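Putative NAD dependent dehydrogenase (Micromonospora echinospora, PDB 6NOR) binds NAD and probably acts as an oxidoreductase in the biosynthesis of the antibiotic gentamicin. Local coordinates at residues V49-V61 with A71-T85. Residues are numbered along the deposited sequence; the frame is centred on the assembly and turned at random.
Sequences VDLRWVVDRDERV and ARVTTTLDEALADDT. With NAD (nicotinamide-adenine-dinucleotide), chain G.
The indole of Trp53 lies between Ala80 and Arg72. Ala80 CA sits squarely over the five-membered ring, 3.8 Å from its centroid, while on the opposite face Arg72 CB makes a second CH-pi contact with the six-membered ring. Arg72 runs alongside the indole in the same direction, and a bend at chi3 (70°) carries its guanidinium past the rim of the six-membered ring, so that Trp53 CH2 lies over the middle of the guanidinium face, 3.5 Å from Arg72 CZ, with the two planes 35° apart. At the ring's edge, Trp53 NE1 donates 2.8 Å to Asp83 OD2, using that oxygen's anti lone pair. Arg52 grips the same oxygen side-on from the syn side, its NE 2.8 Å and its NH2 3.1 Å from Asp83 OD2, with guanidinium and carboxylate nearly perpendicular (88°). Three donors thus converge on OD2, and Asp50 extends the salt-bridge network through Arg52 NH1. A leucine in place of Trp53 would probably leave Asp83 OD2 without its indole donor and open a gap between Arg72 and Ala80. Further along, Val55 CG2 packs against Thr74 CG2 at 3.7 Å and also touches Ala80 CB. Past the strand end, both carboxylate oxygens of Asp56 accept from NAD ribose hydroxyls, O2B to OD1 (2.6 Å) and O3B to OD2, the acidic signature of NAD-preferring Rossmann folds. Strands 49-55 and 72-74 pair in parallel as part of a beta-alpha-beta unit. Helix 59-69 covers the Val54 and Val73 face, helix 77-81 packs on the Trp53 and Val55 face, and strand 25-30 continues the sheet beyond 49-55, leaving 72-74 outermost within the chain.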
loop_
_atom_site.group_PDB
_atom_site.type_symbol
_atom_site.label_atom_id
_atom_site.label_comp_id
_atom_site.label_asym_id
_atom_site.label_seq_id
_atom_site.Cartn_x
_atom_site.Cartn_y
_atom_site.Cartn_z
ATOM N N VAL A 49 27.901 -24.941 16.056
ATOM C CA VAL A 49 28.932 -24.623 15.078
ATOM C C VAL A 49 30.209 -24.048 15.666
ATOM O O VAL A 49 30.191 -23.125 16.472
ATOM C CB VAL A 49 28.383 -23.639 14.016
ATOM C CG1 VAL A 49 29.511 -22.912 13.289
ATOM C CG2 VAL A 49 27.531 -24.391 13.034
ATOM N N ASP A 50 31.325 -24.617 15.241
ATOM C CA ASP A 50 32.640 -24.102 15.581
ATOM C C ASP A 50 33.332 -23.553 14.328
ATOM O O ASP A 50 33.803 -24.317 13.498
ATOM C CB ASP A 50 33.475 -25.209 16.229
ATOM C CG ASP A 50 34.848 -24.738 16.653
ATOM O OD1 ASP A 50 35.037 -23.513 16.809
ATOM O OD2 ASP A 50 35.741 -25.596 16.828
ATOM N N LEU A 51 33.361 -22.229 14.184
ATOM C CA LEU A 51 34.041 -21.582 13.056
ATOM C C LEU A 51 35.531 -21.606 13.282
ATOM O O LEU A 51 36.058 -20.841 14.076
ATOM C CB LEU A 51 33.566 -20.132 12.854
ATOM C CG LEU A 51 34.292 -19.399 11.709
ATOM C CD1 LEU A 51 34.090 -20.092 10.371
ATOM C CD2 LEU A 51 33.915 -17.934 11.600
ATOM N N ARG A 52 36.218 -22.487 12.574
ATOM C CA ARG A 52 37.648 -22.686 12.801
ATOM C C ARG A 52 38.530 -21.876 11.859
ATOM O O ARG A 52 39.566 -21.348 12.265
ATOM C CB ARG A 52 37.973 -24.168 12.690
ATOM C CG ARG A 52 37.162 -24.987 13.668
ATOM C CD ARG A 52 37.583 -26.441 13.660
ATOM N NE ARG A 52 39.000 -26.621 13.959
ATOM C CZ ARG A 52 39.498 -26.732 15.186
ATOM N NH1 ARG A 52 38.690 -26.677 16.234
ATOM N NH2 ARG A 52 40.806 -26.890 15.365
ATOM N N TRP A 53 38.104 -21.751 10.607
ATOM C CA TRP A 53 38.930 -21.097 9.603
ATOM C C TRP A 53 38.141 -20.132 8.731
ATOM O O TRP A 53 37.006 -20.408 8.363
ATOM C CB TRP A 53 39.600 -22.141 8.710
ATOM C CG TRP A 53 40.606 -23.026 9.382
ATOM C CD1 TRP A 53 40.364 -24.219 9.971
ATOM C CD2 TRP A 53 42.017 -22.793 9.506
ATOM N NE1 TRP A 53 41.529 -24.751 10.464
ATOM C CE2 TRP A 53 42.559 -23.889 10.195
ATOM C CE3 TRP A 53 42.869 -21.756 9.112
ATOM C CZ2 TRP A 53 43.923 -23.996 10.491
ATOM C CZ3 TRP A 53 44.231 -21.861 9.400
ATOM C CH2 TRP A 53 44.740 -22.975 10.082
ATOM N N VAL A 54 38.765 -18.997 8.442
ATOM C CA VAL A 54 38.436 -18.138 7.329
ATOM C C VAL A 54 39.563 -18.280 6.308
ATOM O O VAL A 54 40.728 -18.074 6.639
ATOM C CB VAL A 54 38.293 -16.666 7.753
ATOM C CG1 VAL A 54 38.003 -15.792 6.559
ATOM C CG2 VAL A 54 37.191 -16.512 8.755
ATOM N N VAL A 55 39.219 -18.688 5.090
ATOM C CA VAL A 55 40.164 -18.765 3.978
ATOM C C VAL A 55 39.882 -17.628 3.023
ATOM O O VAL A 55 38.734 -17.444 2.620
ATOM C CB VAL A 55 40.058 -20.099 3.218
ATOM C CG1 VAL A 55 41.142 -20.183 2.112
ATOM C CG2 VAL A 55 40.181 -21.282 4.173
ATOM N N ASP A 56 40.902 -16.850 2.675
ATOM C CA ASP A 56 40.735 -15.740 1.730
ATOM C C ASP A 56 42.063 -15.436 1.071
ATOM O O ASP A 56 43.098 -15.510 1.716
ATOM C CB ASP A 56 40.192 -14.480 2.411
ATOM C CG ASP A 56 39.441 -13.542 1.430
ATOM O OD1 ASP A 56 40.084 -12.919 0.559
ATOM O OD2 ASP A 56 38.201 -13.414 1.537
ATOM N N ARG A 57 42.040 -15.108 -0.216
ATOM C CA ARG A 57 43.270 -14.737 -0.903
ATOM C C ARG A 57 43.829 -13.453 -0.298
ATOM O O ARG A 57 45.036 -13.304 -0.187
ATOM C CB ARG A 57 43.046 -14.577 -2.417
ATOM C CG ARG A 57 42.178 -13.396 -2.823
ATOM C CD ARG A 57 42.309 -13.061 -4.314
ATOM N NE ARG A 57 43.671 -12.665 -4.662
ATOM C CZ ARG A 57 44.206 -11.483 -4.380
ATOM N NH1 ARG A 57 43.503 -10.556 -3.742
ATOM N NH2 ARG A 57 45.452 -11.225 -4.735
ATOM N N ASP A 58 42.948 -12.535 0.094
ATOM C CA ASP A 58 43.346 -11.275 0.731
ATOM C C ASP A 58 43.440 -11.458 2.244
ATOM O O ASP A 58 42.419 -11.580 2.926
ATOM C CB ASP A 58 42.355 -10.164 0.376
ATOM C CG ASP A 58 42.646 -8.836 1.091
ATOM O OD1 ASP A 58 42.827 -8.808 2.327
ATOM O OD2 ASP A 58 42.670 -7.793 0.409
ATOM N N GLU A 59 44.663 -11.441 2.765
ATOM C CA GLU A 59 44.892 -11.751 4.167
ATOM C C GLU A 59 44.284 -10.725 5.122
ATOM O O GLU A 59 43.788 -11.093 6.183
ATOM C CB GLU A 59 46.385 -11.889 4.447
ATOM C CG GLU A 59 46.665 -12.375 5.853
ATOM C CD GLU A 59 48.098 -12.790 6.062
ATOM O OE1 GLU A 59 48.723 -13.322 5.115
ATOM O OE2 GLU A 59 48.596 -12.591 7.188
ATOM N N ARG A 60 44.310 -9.450 4.750
ATOM C CA ARG A 60 43.713 -8.420 5.588
ATOM C C ARG A 60 42.222 -8.645 5.768
ATOM O O ARG A 60 41.703 -8.576 6.883
ATOM C CB ARG A 60 43.947 -7.031 5.006
ATOM C CG ARG A 60 43.470 -5.908 5.912
ATOM C CD ARG A 60 42.393 -5.065 5.242
ATOM N NE ARG A 60 42.842 -4.527 3.959
ATOM C CZ ARG A 60 43.594 -3.437 3.829
ATOM N NH1 ARG A 60 43.988 -2.770 4.907
ATOM N NH2 ARG A 60 43.958 -3.016 2.625
ATOM N N VAL A 61 41.535 -8.914 4.663
ATOM C CA VAL A 61 40.104 -9.199 4.694
ATOM C C VAL A 61 39.814 -10.481 5.464
ATOM O O VAL A 61 38.917 -10.533 6.301
ATOM C CB VAL A 61 39.528 -9.310 3.269
ATOM C CG1 VAL A 61 38.164 -9.988 3.283
ATOM C CG2 VAL A 61 39.444 -7.934 2.646
ATOM N N ALA A 71 38.282 -16.988 14.757
ATOM C CA ALA A 71 38.735 -18.079 13.909
ATOM C C ALA A 71 40.204 -17.923 13.592
ATOM O O ALA A 71 40.793 -16.897 13.890
ATOM C CB ALA A 71 37.915 -18.127 12.629
ATOM N N ARG A 72 40.801 -18.944 12.988
ATOM C CA ARG A 72 42.123 -18.789 12.365
ATOM C C ARG A 72 41.993 -18.301 10.923
ATOM O O ARG A 72 40.979 -18.524 10.270
ATOM C CB ARG A 72 42.897 -20.106 12.411
ATOM C CG ARG A 72 43.234 -20.504 13.851
ATOM C CD ARG A 72 43.921 -21.837 13.942
ATOM N NE ARG A 72 45.277 -21.779 13.418
ATOM C CZ ARG A 72 46.056 -22.845 13.302
ATOM N NH1 ARG A 72 47.282 -22.732 12.818
ATOM N NH2 ARG A 72 45.598 -24.025 13.687
ATOM N N VAL A 73 43.021 -17.636 10.424
ATOM C CA VAL A 73 42.973 -17.125 9.071
ATOM C C VAL A 73 44.077 -17.749 8.233
ATOM O O VAL A 73 45.172 -17.982 8.725
ATOM C CB VAL A 73 43.086 -15.594 9.057
ATOM C CG1 VAL A 73 44.233 -15.136 9.926
ATOM C CG2 VAL A 73 43.228 -15.071 7.642
ATOM N N THR A 74 43.769 -18.047 6.974
ATOM C CA THR A 74 44.762 -18.566 6.043
ATOM C C THR A 74 44.460 -18.117 4.614
ATOM O O THR A 74 43.362 -17.672 4.315
ATOM C CB THR A 74 44.831 -20.097 6.071
ATOM O OG1 THR A 74 45.783 -20.543 5.099
ATOM C CG2 THR A 74 43.487 -20.694 5.725
ATOM N N THR A 75 45.452 -18.242 3.744
ATOM C CA THR A 75 45.293 -17.898 2.347
ATOM C C THR A 75 45.307 -19.166 1.525
ATOM O O THR A 75 45.127 -19.137 0.320
ATOM C CB THR A 75 46.397 -16.944 1.863
ATOM O OG1 THR A 75 47.671 -17.525 2.131
ATOM C CG2 THR A 75 46.313 -15.625 2.593
ATOM N N THR A 76 45.484 -20.288 2.196
ATOM C CA THR A 76 45.597 -21.582 1.541
ATOM C C THR A 76 44.478 -22.497 1.980
ATOM O O THR A 76 44.424 -22.898 3.133
ATOM C CB THR A 76 46.939 -22.277 1.879
ATOM O OG1 THR A 76 48.022 -21.364 1.695
ATOM C CG2 THR A 76 47.148 -23.499 1.019
ATOM N N LEU A 77 43.604 -22.851 1.051
ATOM C CA LEU A 77 42.526 -23.784 1.330
ATOM C C LEU A 77 43.041 -25.081 1.958
ATOM O O LEU A 77 42.367 -25.700 2.772
ATOM C CB LEU A 77 41.745 -24.084 0.041
ATOM C CG LEU A 77 40.581 -25.055 0.211
ATOM C CD1 LEU A 77 39.552 -24.464 1.162
ATOM C CD2 LEU A 77 39.937 -25.407 -1.121
ATOM N N ASP A 78 44.255 -25.475 1.596
ATOM C CA ASP A 78 44.807 -26.742 2.052
ATOM C C ASP A 78 45.141 -26.746 3.530
ATOM O O ASP A 78 45.108 -27.793 4.166
ATOM C CB ASP A 78 46.049 -27.099 1.239
ATOM C CG ASP A 78 45.718 -27.932 0.014
ATOM O OD1 ASP A 78 44.785 -28.761 0.098
ATOM O OD2 ASP A 78 46.379 -27.755 -1.034
ATOM N N GLU A 79 45.464 -25.583 4.078
ATOM C CA GLU A 79 45.761 -25.503 5.493
ATOM C C GLU A 79 44.500 -25.832 6.303
ATOM O O GLU A 79 44.547 -26.610 7.253
ATOM C CB GLU A 79 46.309 -24.123 5.856
ATOM C CG GLU A 79 46.798 -24.038 7.285
ATOM C CD GLU A 79 47.548 -22.758 7.591
ATOM O OE1 GLU A 79 48.099 -22.648 8.702
ATOM O OE2 GLU A 79 47.586 -21.860 6.732
ATOM N N ALA A 80 43.366 -25.272 5.891
ATOM C CA ALA A 80 42.099 -25.513 6.570
ATOM C C ALA A 80 41.645 -26.949 6.404
ATOM O O ALA A 80 41.017 -27.510 7.296
ATOM C CB ALA A 80 41.015 -24.559 6.046
ATOM N N LEU A 81 41.939 -27.536 5.250
ATOM C CA LEU A 81 41.529 -28.900 4.969
ATOM C C LEU A 81 42.463 -29.899 5.668
ATOM O O LEU A 81 42.176 -31.090 5.724
ATOM C CB LEU A 81 41.517 -29.160 3.468
ATOM C CG LEU A 81 40.410 -28.456 2.669
ATOM C CD1 LEU A 81 40.629 -28.611 1.163
ATOM C CD2 LEU A 81 39.030 -28.972 3.061
ATOM N N ALA A 82 43.580 -29.408 6.190
ATOM C CA ALA A 82 44.498 -30.262 6.932
ATOM C C ALA A 82 44.031 -30.369 8.377
ATOM O O ALA A 82 44.532 -31.177 9.150
ATOM C CB ALA A 82 45.903 -29.726 6.865
ATOM N N ASP A 83 43.059 -29.536 8.722
ATOM C CA ASP A 83 42.441 -29.555 10.033
ATOM C C ASP A 83 41.337 -30.594 10.033
ATOM O O ASP A 83 40.294 -30.393 9.431
ATOM C CB ASP A 83 41.897 -28.170 10.368
ATOM C CG ASP A 83 41.298 -28.074 11.764
ATOM O OD1 ASP A 83 40.918 -29.108 12.348
ATOM O OD2 ASP A 83 41.169 -26.933 12.260
ATOM N N ASP A 84 41.557 -31.692 10.735
ATOM C CA ASP A 84 40.586 -32.777 10.785
ATOM C C ASP A 84 39.241 -32.414 11.428
ATOM O O ASP A 84 38.262 -33.130 11.245
ATOM C CB ASP A 84 41.189 -33.971 11.530
ATOM C CG ASP A 84 42.255 -34.687 10.717
ATOM O OD1 ASP A 84 42.354 -34.406 9.506
ATOM O OD2 ASP A 84 42.989 -35.532 11.281
ATOM N N THR A 85 39.189 -31.331 12.195
ATOM C CA THR A 85 37.954 -30.968 12.877
ATOM C C THR A 85 36.969 -30.289 11.915
ATOM O O THR A 85 35.764 -30.280 12.140
ATOM C CB THR A 85 38.223 -30.049 14.068
ATOM O OG1 THR A 85 39.380 -30.510 14.769
ATOM C CG2 THR A 85 37.038 -30.047 15.020
HETATM P PA NAD G . 32.889 -10.335 -2.419
HETATM O O1A NAD G . 33.688 -9.684 -3.575
HETATM O O2A NAD G . 32.358 -9.358 -1.440
HETATM O O5B NAD G . 33.819 -11.343 -1.658
HETATM C C5B NAD G . 34.555 -12.292 -2.410
HETATM C C4B NAD G . 35.686 -12.786 -1.470
HETATM O O4B NAD G . 36.251 -13.859 -1.941
HETATM C C3B NAD G . 36.771 -11.735 -1.416
HETATM O O3B NAD G . 37.099 -11.532 -0.107
HETATM C C2B NAD G . 37.956 -12.368 -2.195
HETATM O O2B NAD G . 39.217 -11.859 -1.628
HETATM C C1B NAD G . 37.821 -13.602 -1.918
HETATM N N9A NAD G . 38.384 -14.490 -2.918
HETATM C C8A NAD G . 38.488 -14.341 -4.254
HETATM N N7A NAD G . 39.046 -15.471 -4.752
HETATM C C5A NAD G . 39.284 -16.303 -3.737
HETATM C C6A NAD G . 39.839 -17.547 -3.680
HETATM N N6A NAD G . 40.311 -18.299 -4.732
HETATM N N1A NAD G . 39.950 -18.175 -2.519
HETATM C C2A NAD G . 39.537 -17.575 -1.375
HETATM N N3A NAD G . 38.996 -16.334 -1.431
HETATM C C4A NAD G . 38.864 -15.703 -2.603
HETATM O O3 NAD G . 31.738 -11.148 -3.068
HETATM P PN NAD G . 30.396 -11.665 -2.383
HETATM O O1N NAD G . 30.558 -12.116 -0.969
HETATM O O2N NAD G . 29.324 -10.595 -2.495
HETATM O O5D NAD G . 29.949 -12.911 -3.239
HETATM C C5D NAD G . 30.558 -14.174 -3.056
HETATM C C4D NAD G . 29.578 -15.277 -3.507
HETATM O O4D NAD G . 28.441 -15.223 -2.875
HETATM C C3D NAD G . 29.215 -15.093 -5.011
HETATM O O3D NAD G . 29.164 -16.275 -5.579
HETATM C C2D NAD G . 27.843 -14.387 -4.976
HETATM O O2D NAD G . 27.098 -14.688 -6.232
HETATM C C1D NAD G . 27.265 -14.898 -3.926
HETATM N N1N NAD G . 26.319 -14.004 -3.327
HETATM C C2N NAD G . 25.121 -14.528 -2.853
HETATM C C3N NAD G . 24.161 -13.705 -2.260
HETATM C C7N NAD G . 22.854 -14.361 -1.783
HETATM O O7N NAD G . 21.980 -13.700 -1.358
HETATM N N7N NAD G . 22.703 -15.771 -1.891
HETATM C C4N NAD G . 24.361 -12.349 -2.136
HETATM C C5N NAD G . 25.565 -11.817 -2.600
HETATM C C6N NAD G . 26.544 -12.654 -3.201
#